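Local structure of tyrosinase (Aspergillus oryzae, 6JU8) at residues R260-L263 with A264-E267; H350-K353 with L354-A357; V365-D369 with P370-L374. The protein probably oxidises L-tyrosine and L-dopa to L-dopaquinone with molecular oxygen at a dinuclear copper centre, a step of melanin biosynthesis. The protein carries 1 engineered substitution. All coordinates share one frame; numbering follows the deposited sequence.

Contact 1 of 3, residues R260-L263 with A264-E267; sequences RANL and ALNE. With NO3 (nitrate ion), chain E.
Asn-266 grips Asn-262 O twice, through its backbone N and through its own side-chain amide, one turn further along helix 258-267. Atom ND2 of Asn-266 lies 2.9 Å from Asn-262 O, closer than Asn-266 N at 3.2 Å, and the two donors reach the oxygen from opposite faces of its carbonyl plane. The hydrogen bond from ND2 is bent, with an N-H...O angle of 138° and ND2 well above that plane. The approach of ND2 follows from chi1 of -68°, which swings CG back beside the backbone N. The same amide donates to Leu-168 O, and Asn-262 OD1 accepts from Leu-170 N, so the loop holding these two leucines is stitched to this side of the helix.

The buried turn is close-packed: CG of Leu-265 rests 3.3 Å from Ala-261 O, beside the regular bond from Leu-265 N to that oxygen at 2.9 Å. Looser is the partly exposed C-terminal end, where the Glu-267 side chain runs obliquely over Leu-263 and brings OE1 to 3.6 Å from Leu-263 CD1. That carboxylate oxygen finds its charged partner in Lys-353. At the other end, nitrate O3 lies at the edge of the Arg-260 guanidinium, near its plane: the ion, probably from the crystallisation liquor, accepts from NE over 3.0 Å, and Arg-260 of the second subunit binds it too.

Helix 258-267 thus lies between the 168-170 loop and the segment leading into strand 356-357, whose Leu-354 packs on Leu-263 and whose Trp-355 O accepts from Arg-260 NH1, and Arg-260 and Leu-263 pack on the second subunit.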
loop_
_atom_site.group_PDB
_atom_site.type_symbol
_atom_site.label_atom_id
_atom_site.label_comp_id
_atom_site.label_asym_id
_atom_site.label_seq_id
_atom_site.Cartn_x
_atom_site.Cartn_y
_atom_site.Cartn_z
ATOM N N ARG A 260 8.497 -2.136 2.006
ATOM C CA ARG A 260 9.312 -3.308 1.654
ATOM C C ARG A 260 10.419 -2.876 0.698
ATOM O O ARG A 260 11.546 -3.354 0.762
ATOM C CB ARG A 260 8.428 -4.403 1.048
ATOM C CG ARG A 260 9.148 -5.758 1.026
ATOM C CD ARG A 260 8.110 -6.885 1.019
ATOM N NE ARG A 260 7.590 -7.050 2.373
ATOM C CZ ARG A 260 7.080 -8.142 2.895
ATOM N NH1 ARG A 260 6.940 -9.234 2.157
ATOM N NH2 ARG A 260 6.699 -8.153 4.170
ATOM N N ALA A 261 10.109 -1.936 -0.208
ATOM C CA ALA A 261 11.125 -1.387 -1.113
ATOM C C ALA A 261 12.226 -0.700 -0.305
ATOM O O ALA A 261 13.413 -0.899 -0.525
ATOM C CB ALA A 261 10.503 -0.383 -2.058
ATOM N N ASN A 262 11.849 0.089 0.704
ATOM C CA ASN A 262 12.858 0.751 1.515
ATOM C C ASN A 262 13.693 -0.262 2.297
ATOM O O ASN A 262 14.929 -0.119 2.393
ATOM C CB ASN A 262 12.231 1.735 2.498
ATOM C CG ASN A 262 11.728 3.000 1.847
ATOM O OD1 ASN A 262 11.902 3.198 0.645
ATOM N ND2 ASN A 262 11.098 3.861 2.634
ATOM N N LEU A 263 13.066 -1.320 2.813
ATOM C CA LEU A 263 13.832 -2.369 3.482
ATOM C C LEU A 263 14.877 -2.962 2.530
ATOM O O LEU A 263 16.043 -3.153 2.899
ATOM C CB LEU A 263 12.885 -3.487 3.947
ATOM C CG LEU A 263 13.518 -4.671 4.671
ATOM C CD1 LEU A 263 14.092 -4.252 6.024
ATOM C CD2 LEU A 263 12.483 -5.780 4.886
ATOM N N ALA A 264 14.471 -3.280 1.300
ATOM C CA ALA A 264 15.373 -3.869 0.324
ATOM C C ALA A 264 16.514 -2.920 -0.024
ATOM O O ALA A 264 17.650 -3.354 -0.162
ATOM C CB ALA A 264 14.599 -4.197 -0.952
ATOM N N LEU A 265 16.248 -1.629 -0.197
ATOM C CA LEU A 265 17.300 -0.666 -0.505
ATOM C C LEU A 265 18.378 -0.693 0.566
ATOM O O LEU A 265 19.564 -0.624 0.222
ATOM C CB LEU A 265 16.731 0.740 -0.665
ATOM C CG LEU A 265 15.791 0.999 -1.830
ATOM C CD1 LEU A 265 15.141 2.367 -1.610
ATOM C CD2 LEU A 265 16.523 0.975 -3.156
ATOM N N ASN A 266 17.968 -0.789 1.835
ATOM C CA ASN A 266 18.929 -0.731 2.924
ATOM C C ASN A 266 19.533 -2.071 3.279
ATOM O O ASN A 266 20.652 -2.102 3.828
ATOM C CB ASN A 266 18.258 -0.050 4.133
ATOM C CG ASN A 266 18.012 1.412 3.810
ATOM O OD1 ASN A 266 18.945 2.223 3.734
ATOM N ND2 ASN A 266 16.743 1.753 3.578
ATOM N N GLU A 267 18.895 -3.176 2.914
ATOM C CA GLU A 267 19.482 -4.511 3.053
ATOM C C GLU A 267 20.363 -4.889 1.859
ATOM O O GLU A 267 21.196 -5.785 2.007
ATOM C CB GLU A 267 18.392 -5.576 3.226
ATOM C CG GLU A 267 17.706 -5.499 4.588
ATOM C CD GLU A 267 17.089 -6.801 5.037
ATOM O OE1 GLU A 267 16.645 -6.853 6.199
ATOM O OE2 GLU A 267 17.036 -7.772 4.257
HETATM N N NO3 E . 5.785 -4.188 3.593
HETATM O O1 NO3 E . 5.277 -3.273 4.238
HETATM O O2 NO3 E . 5.439 -4.505 2.463
HETATM O O3 NO3 E . 6.681 -4.821 4.197
#

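Contact 2 of 3, residues H350-K353 with L354-A357; sequences HDLK and LWGA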
loop_
_atom_site.group_PDB
_atom_site.type_symbol
_atom_site.label_atom_id
_atom_site.label_comp_id
_atom_site.label_asym_id
_atom_site.label_seq_id
_atom_site.Cartn_x
_atom_site.Cartn_y
_atom_site.Cartn_z
ATOM N N HIS A 350 13.580 -17.679 6.065
ATOM C CA HIS A 350 14.543 -16.642 6.429
ATOM C C HIS A 350 14.504 -15.452 5.477
ATOM O O HIS A 350 15.091 -14.423 5.827
ATOM C CB HIS A 350 15.960 -17.241 6.473
ATOM C CG HIS A 350 16.261 -18.096 5.278
ATOM N ND1 HIS A 350 15.641 -19.301 5.025
ATOM C CD2 HIS A 350 17.143 -17.908 4.259
ATOM C CE1 HIS A 350 16.114 -19.820 3.907
ATOM N NE2 HIS A 350 17.030 -18.989 3.421
ATOM N N ASP A 351 13.854 -15.550 4.320
ATOM C CA ASP A 351 13.794 -14.437 3.368
ATOM C C ASP A 351 12.376 -13.911 3.153
ATOM O O ASP A 351 12.102 -13.078 2.260
ATOM C CB ASP A 351 14.441 -14.859 2.047
ATOM C CG ASP A 351 15.944 -14.999 2.154
ATOM O OD1 ASP A 351 16.616 -14.104 2.718
ATOM O OD2 ASP A 351 16.486 -16.006 1.635
ATOM N N LEU A 352 11.434 -14.369 3.982
ATOM C CA LEU A 352 10.033 -13.962 3.840
ATOM C C LEU A 352 9.826 -12.462 3.961
ATOM O O LEU A 352 8.916 -11.914 3.323
ATOM C CB LEU A 352 9.168 -14.712 4.872
ATOM C CG LEU A 352 8.862 -16.168 4.512
ATOM C CD1 LEU A 352 8.134 -16.859 5.660
ATOM C CD2 LEU A 352 8.020 -16.257 3.249
ATOM N N LYS A 353 10.677 -11.774 4.697
ATOM C CA LYS A 353 10.528 -10.340 4.885
ATOM C C LYS A 353 10.641 -9.573 3.569
ATOM O O LYS A 353 10.244 -8.390 3.597
ATOM C CB LYS A 353 11.596 -9.786 5.834
ATOM C CG LYS A 353 13.009 -10.058 5.287
ATOM C CD LYS A 353 14.065 -9.634 6.305
ATOM C CE LYS A 353 15.411 -10.270 5.959
ATOM N NZ LYS A 353 16.536 -9.606 6.676
ATOM N N LEU A 354 11.160 -10.122 2.484
ATOM C CA LEU A 354 11.240 -9.415 1.207
ATOM C C LEU A 354 10.400 -10.078 0.119
ATOM O O LEU A 354 10.539 -9.732 -1.052
ATOM C CB LEU A 354 12.686 -9.217 0.744
ATOM C CG LEU A 354 13.484 -8.135 1.472
ATOM C CD1 LEU A 354 14.913 -8.086 0.952
ATOM C CD2 LEU A 354 12.825 -6.758 1.328
ATOM N N TRP A 355 9.500 -10.990 0.483
ATOM C CA TRP A 355 8.643 -11.636 -0.521
ATOM C C TRP A 355 7.748 -10.631 -1.237
ATOM O O TRP A 355 7.177 -9.735 -0.603
ATOM C CB TRP A 355 7.763 -12.659 0.199
ATOM C CG TRP A 355 6.936 -13.562 -0.664
ATOM C CD1 TRP A 355 7.050 -13.857 -2.000
ATOM C CD2 TRP A 355 5.816 -14.318 -0.176
ATOM N NE1 TRP A 355 6.073 -14.749 -2.392
ATOM C CE2 TRP A 355 5.294 -15.042 -1.268
ATOM C CE3 TRP A 355 5.206 -14.429 1.083
ATOM C CZ2 TRP A 355 4.190 -15.879 -1.144
ATOM C CZ3 TRP A 355 4.100 -15.273 1.207
ATOM C CH2 TRP A 355 3.602 -15.992 0.107
ATOM N N GLY A 356 7.648 -10.761 -2.549
ATOM C CA GLY A 356 6.675 -10.122 -3.392
ATOM C C GLY A 356 7.279 -9.599 -4.676
ATOM O O GLY A 356 8.460 -9.207 -4.695
ATOM N N ALA A 357 6.472 -9.587 -5.735
ATOM C CA ALA A 357 6.985 -9.123 -7.029
ATOM C C ALA A 357 6.168 -7.942 -7.547
ATOM O O ALA A 357 4.995 -7.752 -7.199
ATOM C CB ALA A 357 6.939 -10.241 -8.057
#
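A short 3-10 segment ends the loop between strands 342-343 and 356-357, and across it Leu-352 meets Trp-355 three residues on. Two backbone bonds make the turn: Leu-354 N donates to Asp-351 O at 3.1 Å, and Trp-355 N to Leu-352 O at 3.0 Å.

The side chains of Leu-352 and Trp-355 run out from the turn next to each other in one direction. One methyl of Leu-352, CD2, comes to 4.0 Å from CE3 on the six-membered part of the indole, an apolar contact oblique to the ring. With CG anti to the backbone N (chi1 -172°), Trp-355 sets its indole alongside this leucine, while its CB remains 3.4 Å from Leu-352 O. The indole N-H is satisfied beyond the turn, since NE1 donates to Phe-344 O, and Arg-346 and Pro-347 also touch the ring.

Lys-353 holds CG between its backbone N and carbonyl carbon (chi1 59°), bringing CG within 3.4 Å of Leu-354 N. From there the chain runs extended, carrying NZ to its partner Glu-267. Leu-354 packs on helix 258-267, against Ala-264 and Arg-260 among others. Leu-352 and Lys-353 also face the second subunit, where Lys-353 lies against its own counterpart.

Two consecutive i+3 to i bonds are the mark of 3-10 helix; here it delivers the chain into the small two-stranded antiparallel sheet, where Gly-356 pairs with Met-343.

Contact 3 of 3, residues V365-D369 with P370-L374; sequences VAAYD and PIFWL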
loop_
_atom_site.group_PDB
_atom_site.type_symbol
_atom_site.label_atom_id
_atom_site.label_comp_id
_atom_site.label_asym_id
_atom_site.label_seq_id
_atom_site.Cartn_x
_atom_site.Cartn_y
_atom_site.Cartn_z
ATOM N N VAL A 365 7.847 -4.610 -18.202
ATOM C CA VAL A 365 6.795 -3.752 -17.679
ATOM C C VAL A 365 7.278 -2.685 -16.717
ATOM O O VAL A 365 6.444 -1.924 -16.206
ATOM C CB VAL A 365 5.647 -4.566 -17.034
ATOM C CG1 VAL A 365 4.934 -5.414 -18.081
ATOM C CG2 VAL A 365 6.167 -5.420 -15.884
ATOM N N ALA A 366 8.588 -2.585 -16.474
ATOM C CA ALA A 366 9.079 -1.652 -15.467
ATOM C C ALA A 366 8.723 -0.210 -15.773
ATOM O O ALA A 366 8.506 0.582 -14.830
ATOM C CB ALA A 366 10.596 -1.807 -15.362
ATOM N N ALA A 367 8.695 0.174 -17.050
ATOM C CA ALA A 367 8.472 1.585 -17.388
ATOM C C ALA A 367 7.060 2.043 -17.067
ATOM O O ALA A 367 6.816 3.253 -17.009
ATOM C CB ALA A 367 8.827 1.825 -18.859
ATOM N N TYR A 368 6.125 1.126 -16.780
ATOM C CA TYR A 368 4.771 1.552 -16.407
ATOM C C TYR A 368 4.770 2.196 -15.035
ATOM O O TYR A 368 3.910 3.030 -14.736
ATOM C CB TYR A 368 3.745 0.390 -16.517
ATOM C CG TYR A 368 3.602 0.052 -17.976
ATOM C CD1 TYR A 368 2.863 0.850 -18.828
ATOM C CD2 TYR A 368 4.255 -1.041 -18.522
ATOM C CE1 TYR A 368 2.760 0.542 -20.185
ATOM C CE2 TYR A 368 4.174 -1.331 -19.873
ATOM C CZ TYR A 368 3.424 -0.552 -20.711
ATOM O OH TYR A 368 3.337 -0.801 -22.055
ATOM N N ASP A 369 5.717 1.826 -14.162
ATOM C CA ASP A 369 5.716 2.415 -12.822
ATOM C C ASP A 369 6.317 3.807 -12.906
ATOM O O ASP A 369 7.469 3.908 -13.381
ATOM C CB ASP A 369 6.521 1.544 -11.856
ATOM C CG ASP A 369 6.381 2.015 -10.412
ATOM O OD1 ASP A 369 6.391 3.263 -10.214
ATOM O OD2 ASP A 369 6.310 1.150 -9.505
ATOM N N PRO A 370 5.637 4.863 -12.499
ATOM C CA PRO A 370 6.202 6.216 -12.654
ATOM C C PRO A 370 7.563 6.419 -12.014
ATOM O O PRO A 370 8.296 7.333 -12.428
ATOM C CB PRO A 370 5.127 7.101 -11.978
ATOM C CG PRO A 370 3.847 6.338 -12.243
ATOM C CD PRO A 370 4.220 4.889 -11.995
ATOM N N ILE A 371 7.949 5.644 -10.989
ATOM C CA ILE A 371 9.296 5.795 -10.449
ATOM C C ILE A 371 10.382 5.397 -11.449
ATOM O O ILE A 371 11.540 5.811 -11.297
ATOM C CB ILE A 371 9.483 5.023 -9.129
ATOM C CG1 ILE A 371 10.650 5.616 -8.327
ATOM C CG2 ILE A 371 9.613 3.528 -9.369
ATOM C CD1 ILE A 371 10.875 4.971 -6.976
ATOM N N PHE A 372 10.057 4.585 -12.452
ATOM C CA PHE A 372 11.004 4.189 -13.491
ATOM C C PHE A 372 11.796 5.398 -13.977
ATOM O O PHE A 372 13.025 5.375 -14.117
ATOM C CB PHE A 372 10.249 3.558 -14.670
ATOM C CG PHE A 372 11.131 3.258 -15.857
ATOM C CD1 PHE A 372 11.352 4.230 -16.827
ATOM C CD2 PHE A 372 11.727 2.005 -15.987
ATOM C CE1 PHE A 372 12.180 3.950 -17.909
ATOM C CE2 PHE A 372 12.530 1.711 -17.062
ATOM C CZ PHE A 372 12.738 2.697 -18.021
ATOM N N TRP A 373 11.089 6.474 -14.297
ATOM C CA TRP A 373 11.695 7.621 -14.954
ATOM C C TRP A 373 12.587 8.399 -14.003
ATOM O O TRP A 373 13.572 8.995 -14.415
ATOM C CB TRP A 373 10.554 8.507 -15.472
ATOM C CG TRP A 373 9.537 7.740 -16.273
ATOM C CD1 TRP A 373 8.366 7.191 -15.814
ATOM C CD2 TRP A 373 9.584 7.452 -17.683
ATOM N NE1 TRP A 373 7.694 6.565 -16.844
ATOM C CE2 TRP A 373 8.424 6.725 -18.003
ATOM C CE3 TRP A 373 10.504 7.745 -18.712
ATOM C CZ2 TRP A 373 8.154 6.291 -19.299
ATOM C CZ3 TRP A 373 10.234 7.306 -20.003
ATOM C CH2 TRP A 373 9.057 6.576 -20.294
ATOM N N LEU A 374 12.212 8.396 -12.725
ATOM C CA LEU A 374 13.009 9.072 -11.686
ATOM C C LEU A 374 14.287 8.314 -11.390
ATOM O O LEU A 374 15.354 8.918 -11.228
ATOM C CB LEU A 374 12.149 9.216 -10.430
ATOM C CG LEU A 374 10.787 9.883 -10.597
ATOM C CD1 LEU A 374 10.069 9.929 -9.254
ATOM C CD2 LEU A 374 10.876 11.274 -11.215
#
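The Phe-372 side chain folds back over the 366-367 turn that precedes its helix. Its CB sits 3.1 Å from Asp-369 O, the oxygen that accepts from Phe-372 N at 2.8 Å. CG, placed anti to the backbone N (chi1 174°), comes to 3.5 Å from Ala-367 CA. That CA lies over one face of the ring, 3.8 Å from its centroid and off centre toward CG and CD2, a CH-pi contact. CD2 also meets Ala-366 CB at 4.0 Å. Ala-367 CB lies under the middle of the same face, with CD1, CE1 and the tip CZ around it at about equal distance. Beyond the two segments the ring meets His-376 and, edge-to-face, His-71, both copper ligands.

OD1 of Asp-369, just before the turn leading into the helix, makes a capping bond with Ile-371 N at 2.9 Å, met on its anti side and 30° out of the carboxylate plane. The other oxygen, OD2, forms a salt bridge with Lys-239.

Chemically, the aspartate meets both the N-H of Ile-371 and a lysine, so its negative charge is probably stabilised although buried, while the phenylalanine puts an apolar side chain whose nearest atom is about 4 Å from a copper ion.

In the fold
From the N terminus the three contacts follow in series; none nests in or crosses another. Contact 1 lies within helix 258-267. Contact 2 closes the loop that enters strand 356-357, and the chain then runs on to contact 3, where it turns into helix 371-389. Contacts 1 and 2 touch: helix 258-267 is tied to the residues just before strand 356-357 by a salt bridge and a hydrogen bond, and both contacts meet the second subunit. Contact 3 stands apart, about 18 Å centre to centre from contact 1 and 22 Å from contact 2, in the interior beside the copper ligands. All three belong to the common central domain of tyrosinase.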